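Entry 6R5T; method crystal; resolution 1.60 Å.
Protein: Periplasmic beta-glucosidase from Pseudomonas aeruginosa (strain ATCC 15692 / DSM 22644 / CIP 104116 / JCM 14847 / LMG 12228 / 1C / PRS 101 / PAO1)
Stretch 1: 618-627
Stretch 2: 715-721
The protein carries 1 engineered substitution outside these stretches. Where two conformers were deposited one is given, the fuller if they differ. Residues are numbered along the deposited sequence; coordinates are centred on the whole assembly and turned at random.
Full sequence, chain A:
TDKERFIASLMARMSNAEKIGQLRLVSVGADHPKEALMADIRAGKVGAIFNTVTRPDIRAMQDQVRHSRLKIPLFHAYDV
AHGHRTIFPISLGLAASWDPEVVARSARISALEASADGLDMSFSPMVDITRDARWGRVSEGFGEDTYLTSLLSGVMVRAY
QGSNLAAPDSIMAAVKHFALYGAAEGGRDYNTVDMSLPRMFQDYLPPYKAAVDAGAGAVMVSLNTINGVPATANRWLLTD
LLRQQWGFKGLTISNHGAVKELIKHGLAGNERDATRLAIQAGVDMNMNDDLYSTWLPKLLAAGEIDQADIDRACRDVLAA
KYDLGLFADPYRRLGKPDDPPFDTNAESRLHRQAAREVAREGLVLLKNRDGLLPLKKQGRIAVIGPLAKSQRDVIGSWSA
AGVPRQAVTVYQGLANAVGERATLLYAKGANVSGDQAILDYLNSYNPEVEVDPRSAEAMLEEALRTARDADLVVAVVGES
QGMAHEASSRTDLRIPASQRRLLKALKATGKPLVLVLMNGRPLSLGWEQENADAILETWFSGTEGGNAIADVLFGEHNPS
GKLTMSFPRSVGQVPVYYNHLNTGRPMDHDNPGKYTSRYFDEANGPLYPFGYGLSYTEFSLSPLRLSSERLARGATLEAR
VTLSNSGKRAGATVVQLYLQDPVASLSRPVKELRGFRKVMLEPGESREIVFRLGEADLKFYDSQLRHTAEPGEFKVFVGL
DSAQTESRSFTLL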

# COMPACT_ATOMS: atom_id res chain seq x y z
N GLU A 618 -10.57 10.71 35.16
CA GLU A 618 -10.55 11.75 34.11
C GLU A 618 -9.35 12.65 34.37
O GLU A 618 -8.95 12.84 35.53
CB GLU A 618 -11.83 12.58 34.07
CG GLU A 618 -12.96 11.89 33.31
CD GLU A 618 -12.79 11.66 31.81
OE1 GLU A 618 -11.83 12.19 31.18
OE2 GLU A 618 -13.59 10.90 31.27
N PHE A 619 -8.79 13.16 33.30
CA PHE A 619 -7.63 14.06 33.37
C PHE A 619 -7.96 15.38 32.67
O PHE A 619 -8.83 15.44 31.74
CB PHE A 619 -6.40 13.40 32.76
CG PHE A 619 -5.94 12.15 33.47
CD1 PHE A 619 -5.06 12.22 34.55
CD2 PHE A 619 -6.37 10.90 33.05
CE1 PHE A 619 -4.64 11.06 35.19
CE2 PHE A 619 -5.94 9.75 33.68
CZ PHE A 619 -5.09 9.84 34.78
N SER A 620 -7.32 16.42 33.15
CA SER A 620 -7.44 17.80 32.61
C SER A 620 -6.05 18.33 32.31
O SER A 620 -5.09 17.99 33.02
CB SER A 620 -8.16 18.71 33.56
OG SER A 620 -9.45 18.19 33.89
N LEU A 621 -5.90 19.05 31.21
CA LEU A 621 -4.65 19.78 30.87
C LEU A 621 -4.96 21.27 30.89
O LEU A 621 -6.02 21.68 30.39
CB LEU A 621 -4.09 19.40 29.50
CG LEU A 621 -3.47 18.01 29.37
CD1 LEU A 621 -3.24 17.61 27.94
CD2 LEU A 621 -2.16 17.99 30.10
N SER A 622 -4.08 22.04 31.51
CA SER A 622 -4.14 23.51 31.47
C SER A 622 -3.73 23.94 30.07
O SER A 622 -3.23 23.14 29.27
CB SER A 622 -3.26 24.10 32.53
OG SER A 622 -1.88 23.91 32.23
N PRO A 623 -3.88 25.24 29.74
CA PRO A 623 -3.50 25.71 28.41
C PRO A 623 -2.01 25.53 28.20
O PRO A 623 -1.21 25.72 29.12
CB PRO A 623 -3.87 27.20 28.46
CG PRO A 623 -4.90 27.29 29.54
CD PRO A 623 -4.46 26.31 30.59
N LEU A 624 -1.65 25.19 26.96
CA LEU A 624 -0.25 25.06 26.60
C LEU A 624 0.41 26.44 26.55
O LEU A 624 -0.19 27.36 25.97
CB LEU A 624 -0.19 24.42 25.22
CG LEU A 624 1.20 24.32 24.61
CD1 LEU A 624 2.15 23.47 25.42
CD2 LEU A 624 1.10 23.81 23.19
N ARG A 625 1.57 26.54 27.15
CA ARG A 625 2.35 27.81 27.14
C ARG A 625 3.78 27.51 26.67
O ARG A 625 4.43 26.61 27.21
CB ARG A 625 2.26 28.44 28.53
CG ARG A 625 0.84 28.85 28.92
CD ARG A 625 0.30 30.05 28.13
NE ARG A 625 -1.06 30.53 28.47
CZ ARG A 625 -2.17 30.36 27.72
NH1 ARG A 625 -2.12 29.69 26.57
NH2 ARG A 625 -3.34 30.85 28.13
N LEU A 626 4.29 28.31 25.73
CA LEU A 626 5.69 28.21 25.29
C LEU A 626 6.51 29.31 25.98
O LEU A 626 5.95 30.40 26.19
CB LEU A 626 5.76 28.37 23.77
CG LEU A 626 4.89 27.42 22.96
CD1 LEU A 626 5.13 27.64 21.47
CD2 LEU A 626 5.18 25.98 23.35
N SER A 627 7.77 29.03 26.24
CA SER A 627 8.69 29.94 26.98
C SER A 627 9.00 31.17 26.11
O SER A 627 9.34 32.21 26.68
CB SER A 627 9.94 29.25 27.40
OG SER A 627 10.60 28.71 26.30
N LYS A 715 4.43 24.57 14.87
CA LYS A 715 3.24 24.44 15.73
C LYS A 715 3.54 23.32 16.70
O LYS A 715 4.01 22.23 16.28
CB LYS A 715 1.97 24.12 14.93
CG LYS A 715 1.58 25.18 13.94
CD LYS A 715 0.24 24.87 13.26
CE LYS A 715 -0.43 26.18 12.88
NZ LYS A 715 -1.69 25.97 12.14
N VAL A 716 3.30 23.57 17.97
CA VAL A 716 3.51 22.64 19.09
C VAL A 716 2.14 22.23 19.57
O VAL A 716 1.33 23.09 19.92
CB VAL A 716 4.32 23.30 20.23
CG1 VAL A 716 4.50 22.30 21.35
CG2 VAL A 716 5.66 23.81 19.74
N PHE A 717 1.85 20.93 19.54
CA PHE A 717 0.55 20.36 19.97
C PHE A 717 0.77 19.52 21.21
O PHE A 717 1.76 18.78 21.28
CB PHE A 717 -0.07 19.43 18.95
CG PHE A 717 -0.30 20.01 17.60
CD1 PHE A 717 0.75 20.11 16.72
CD2 PHE A 717 -1.57 20.39 17.22
CE1 PHE A 717 0.49 20.59 15.46
CE2 PHE A 717 -1.80 20.91 15.96
CZ PHE A 717 -0.74 21.05 15.10
N VAL A 718 -0.08 19.70 22.21
CA VAL A 718 -0.08 18.82 23.39
C VAL A 718 -1.47 18.27 23.61
O VAL A 718 -2.46 18.97 23.36
CB VAL A 718 0.48 19.56 24.63
CG1 VAL A 718 0.38 18.68 25.83
CG2 VAL A 718 1.94 19.94 24.37
N GLY A 719 -1.53 17.02 24.01
CA GLY A 719 -2.79 16.40 24.42
C GLY A 719 -2.56 14.98 24.89
O GLY A 719 -1.42 14.51 25.00
N LEU A 720 -3.67 14.33 25.24
CA LEU A 720 -3.63 12.93 25.76
C LEU A 720 -3.87 11.89 24.66
O LEU A 720 -3.86 10.69 24.98
CB LEU A 720 -4.68 12.83 26.88
CG LEU A 720 -4.49 13.82 28.01
CD1 LEU A 720 -5.51 13.54 29.10
CD2 LEU A 720 -3.08 13.77 28.62
N ASP A 721 -4.00 12.32 23.41
CA ASP A 721 -3.85 11.44 22.24
C ASP A 721 -3.57 12.34 21.03
O ASP A 721 -3.65 13.56 21.12
CB ASP A 721 -5.02 10.45 22.07
CG ASP A 721 -6.36 11.06 21.81
OD1 ASP A 721 -6.43 11.89 20.91
OD2 ASP A 721 -7.31 10.70 22.51

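No hydrogen bond passes between the two stretches; the contact rests on apolar packing, which buries 373 Å² counted over both sides. The paths from Phe 619 to Leu 626 and from Val 716 to Leu 720 run antiparallel, 171° apart end to end, but the CA atoms of Leu 624 and Val 718 are 7.0 Å apart, those of Leu 621 and Gly 719 7.5 Å, and those of Leu 626 and Val 716 8.6 Å. That spacing is too wide for backbone pairing and leaves room for a layer of side chains.

Alternation along the strands selects those side chains. The CA-to-CB bonds of Phe 619 and Leu 621 point toward the other stretch while that of Ser 620 points away; on the second stretch, Val 716 and Val 718 point toward the first, and Lys 715 and Phe 717 away. The hydroxyl of Ser 620 and that of Ser 622 find hydrogen bonds elsewhere in the structure. Past Ser 622 and Pro 623, which lie out of reach, Leu 624 again faces the contact, followed by Leu 626.

Leu 624 is buried and adopts chi1 t, chi2 p (174°, 62°). In this rotamer CD1 lies 3.7 Å from CG2 of Val 718, and CD2, itself 4.1 Å from the same CG2, lies 3.4 Å from the backbone O of Val 716 and 4.2 Å from that residue's CG1. The approach to the carbonyl is a van der Waals contact, since a methyl offers no polar partner. Both valines are t at chi1 (-180° and 176°), and their short branched side chains fill the layer beside the longer leucines. Leu 626, m,t, adds a looser contact, CD2 to CB of Val 716 at 4.2 Å.

At the other end, Leu 621 is also m,t (-72°, 167°), which carries CD1 to 3.7 Å from CA of Gly 719, 3.9 Å from CD2 of Leu 720 and 4.3 Å from CG1 of Val 718. Gly 719, with phi and psi both at -178°, has no side chain, and the methyl rests against its bare CA. Leu 720, m,t as well (-57°, -176°), meets Leu 621 through CD2 and places CD1 3.8 Å from CB of Phe 619. Phe 619 therefore contributes the base of its side chain: chi1 of -63° leads the ring away from the second stretch.

Arg 625, exposed and out of reach of the second stretch, folds back through m,m at chi1 and chi2, and its NH1 donates a hydrogen bond to O of Leu 624 at 3.1 Å.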